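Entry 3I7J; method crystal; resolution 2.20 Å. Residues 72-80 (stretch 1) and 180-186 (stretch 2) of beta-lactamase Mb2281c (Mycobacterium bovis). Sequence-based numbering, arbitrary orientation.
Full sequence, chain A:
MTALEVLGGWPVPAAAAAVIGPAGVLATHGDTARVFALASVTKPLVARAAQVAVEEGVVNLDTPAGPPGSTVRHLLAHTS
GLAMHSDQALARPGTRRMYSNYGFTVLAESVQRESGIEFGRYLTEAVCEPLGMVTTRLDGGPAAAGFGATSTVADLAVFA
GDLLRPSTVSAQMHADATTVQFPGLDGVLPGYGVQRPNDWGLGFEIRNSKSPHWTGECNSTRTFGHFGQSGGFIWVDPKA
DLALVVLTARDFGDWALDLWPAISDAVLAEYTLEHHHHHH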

# COMPACT_ATOMS: atom_id res chain seq x y z
N VAL A 72 13.59 11.30 -2.65
CA VAL A 72 12.96 9.99 -2.63
C VAL A 72 11.81 10.01 -1.60
O VAL A 72 10.72 9.50 -1.88
CB VAL A 72 14.02 8.90 -2.29
CG1 VAL A 72 13.36 7.58 -1.92
CG2 VAL A 72 14.92 8.68 -3.52
N ARG A 73 12.04 10.63 -0.44
CA ARG A 73 11.01 10.70 0.61
C ARG A 73 9.74 11.42 0.14
O ARG A 73 8.64 11.02 0.51
CB ARG A 73 11.54 11.41 1.86
CG ARG A 73 10.59 11.32 3.07
CD ARG A 73 10.89 12.39 4.12
NE ARG A 73 12.30 12.36 4.52
CZ ARG A 73 12.81 11.52 5.40
NH1 ARG A 73 12.03 10.62 6.00
NH2 ARG A 73 14.11 11.56 5.68
N HIS A 74 9.89 12.48 -0.66
CA HIS A 74 8.73 13.22 -1.17
C HIS A 74 7.95 12.35 -2.14
O HIS A 74 6.72 12.41 -2.19
CB HIS A 74 9.13 14.50 -1.92
CG HIS A 74 9.78 15.55 -1.07
ND1 HIS A 74 11.11 15.48 -0.69
CD2 HIS A 74 9.31 16.72 -0.58
CE1 HIS A 74 11.42 16.56 -0.00
NE2 HIS A 74 10.35 17.33 0.08
N LEU A 75 8.66 11.56 -2.92
CA LEU A 75 8.00 10.69 -3.89
C LEU A 75 7.18 9.62 -3.17
O LEU A 75 6.04 9.36 -3.54
CB LEU A 75 9.02 10.06 -4.82
CG LEU A 75 9.78 11.11 -5.65
CD1 LEU A 75 10.90 10.42 -6.44
CD2 LEU A 75 8.81 11.82 -6.60
N LEU A 76 7.77 9.02 -2.14
CA LEU A 76 7.11 7.98 -1.37
C LEU A 76 5.87 8.48 -0.62
O LEU A 76 4.88 7.76 -0.48
CB LEU A 76 8.10 7.38 -0.36
CG LEU A 76 9.16 6.42 -0.93
CD1 LEU A 76 10.29 6.21 0.06
CD2 LEU A 76 8.48 5.11 -1.27
N ALA A 77 5.95 9.72 -0.14
CA ALA A 77 4.87 10.32 0.63
C ALA A 77 3.91 11.21 -0.18
O ALA A 77 3.02 11.84 0.39
CB ALA A 77 5.45 11.13 1.79
N HIS A 78 4.10 11.25 -1.49
CA HIS A 78 3.24 12.04 -2.37
C HIS A 78 3.28 13.54 -2.05
O HIS A 78 2.24 14.20 -2.00
CB HIS A 78 1.79 11.54 -2.30
CG HIS A 78 1.65 10.09 -2.63
ND1 HIS A 78 1.83 9.59 -3.90
CD2 HIS A 78 1.40 9.02 -1.84
CE1 HIS A 78 1.71 8.28 -3.88
NE2 HIS A 78 1.45 7.90 -2.64
N THR A 79 4.48 14.07 -1.82
CA THR A 79 4.61 15.49 -1.54
C THR A 79 5.59 16.17 -2.50
O THR A 79 6.02 17.29 -2.26
CB THR A 79 5.09 15.77 -0.08
OG1 THR A 79 6.40 15.23 0.11
CG2 THR A 79 4.14 15.13 0.92
N SER A 80 5.93 15.50 -3.60
CA SER A 80 6.88 16.06 -4.56
C SER A 80 6.33 17.24 -5.36
O SER A 80 7.10 17.94 -6.03
CB SER A 80 7.35 14.98 -5.54
OG SER A 80 6.29 14.60 -6.40
N VAL A 180 3.83 9.19 9.91
CA VAL A 180 3.44 10.23 8.99
C VAL A 180 4.64 11.09 8.57
O VAL A 180 5.39 11.60 9.39
CB VAL A 180 2.31 11.13 9.58
CG1 VAL A 180 2.73 11.71 10.91
CG2 VAL A 180 1.95 12.24 8.59
N GLN A 181 4.79 11.20 7.26
CA GLN A 181 5.86 11.96 6.63
C GLN A 181 5.25 13.27 6.14
O GLN A 181 4.22 13.26 5.47
CB GLN A 181 6.39 11.15 5.45
CG GLN A 181 6.86 9.75 5.82
CD GLN A 181 8.14 9.78 6.62
OE1 GLN A 181 9.07 10.51 6.28
NE2 GLN A 181 8.22 8.97 7.66
N PHE A 182 5.89 14.39 6.46
CA PHE A 182 5.36 15.70 6.07
C PHE A 182 3.96 15.84 6.68
O PHE A 182 2.96 15.95 5.97
CB PHE A 182 5.28 15.82 4.55
CG PHE A 182 6.60 15.62 3.85
CD1 PHE A 182 7.54 16.65 3.79
CD2 PHE A 182 6.90 14.40 3.25
CE1 PHE A 182 8.77 16.47 3.14
CE2 PHE A 182 8.12 14.20 2.60
CZ PHE A 182 9.06 15.24 2.54
N PRO A 183 3.87 15.84 8.02
CA PRO A 183 2.60 15.96 8.74
C PRO A 183 1.97 17.33 8.57
O PRO A 183 2.65 18.31 8.26
CB PRO A 183 3.02 15.71 10.19
CG PRO A 183 4.38 16.36 10.24
CD PRO A 183 5.00 15.80 8.97
N GLY A 184 0.66 17.40 8.77
CA GLY A 184 -0.05 18.66 8.67
C GLY A 184 -0.62 18.97 7.30
O GLY A 184 -1.36 19.94 7.16
N LEU A 185 -0.28 18.16 6.31
CA LEU A 185 -0.77 18.39 4.95
C LEU A 185 -2.16 17.82 4.68
O LEU A 185 -2.46 16.66 5.00
CB LEU A 185 0.23 17.81 3.94
CG LEU A 185 1.66 18.36 4.00
CD1 LEU A 185 2.50 17.66 2.95
CD2 LEU A 185 1.66 19.88 3.76
N ASP A 186 -3.02 18.66 4.10
CA ASP A 186 -4.39 18.29 3.77
C ASP A 186 -4.47 17.88 2.31
O ASP A 186 -3.57 18.18 1.53
CB ASP A 186 -5.34 19.47 3.99
CG ASP A 186 -5.69 19.67 5.44
OD1 ASP A 186 -5.15 18.95 6.31
OD2 ASP A 186 -6.51 20.56 5.73

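A helix, residues 72–76, and the turn that closes it pack against an irregular segment, 180–186; residues that touch are at least 103 apart in sequence. The helix ends in a Schellman motif: His78 takes positive phi (61°), Thr79 N bonds back to His74 O (2.8 Å), and the bond from His78 N to Leu75 O (3.4 Å) is weak. Past this reversal, the CA-to-CB bond of Thr79 points toward the second segment, as do those of Arg73 and Ala77. Phe182, also at positive phi (59°), opens a type II turn to Leu185; Gly184, at phi 92°, suits a backbone that would jam a CB against the preceding carbonyl. With chi1 m and chi2 −79°, the Phe182 ring lies among Arg73, His74, Ala77 and Thr79. His74, chi1 m, starts sideways, but its ring reaches Phe182 obliquely (CD2 to CZ 3.5 Å, planes at 40°). Thr79, chi1 p, sets its CB over the Phe182 face in a CH-pi contact and OG1 3.2 Å from Phe182 CE2, where this buried hydroxyl finds no hydrogen-bond partner; its CG2 meets Leu185 CD1 at 3.6 Å. Ala77 CB touches Gln181 CB (3.8 Å) and, at the ring edge, Phe182 CD2 (3.9 Å). Arg73 extends t, t before bending at chi3 m; NH1 donates to Gln181 OE1 (3.0 Å, 153°), the sole hydrogen bond between the segments.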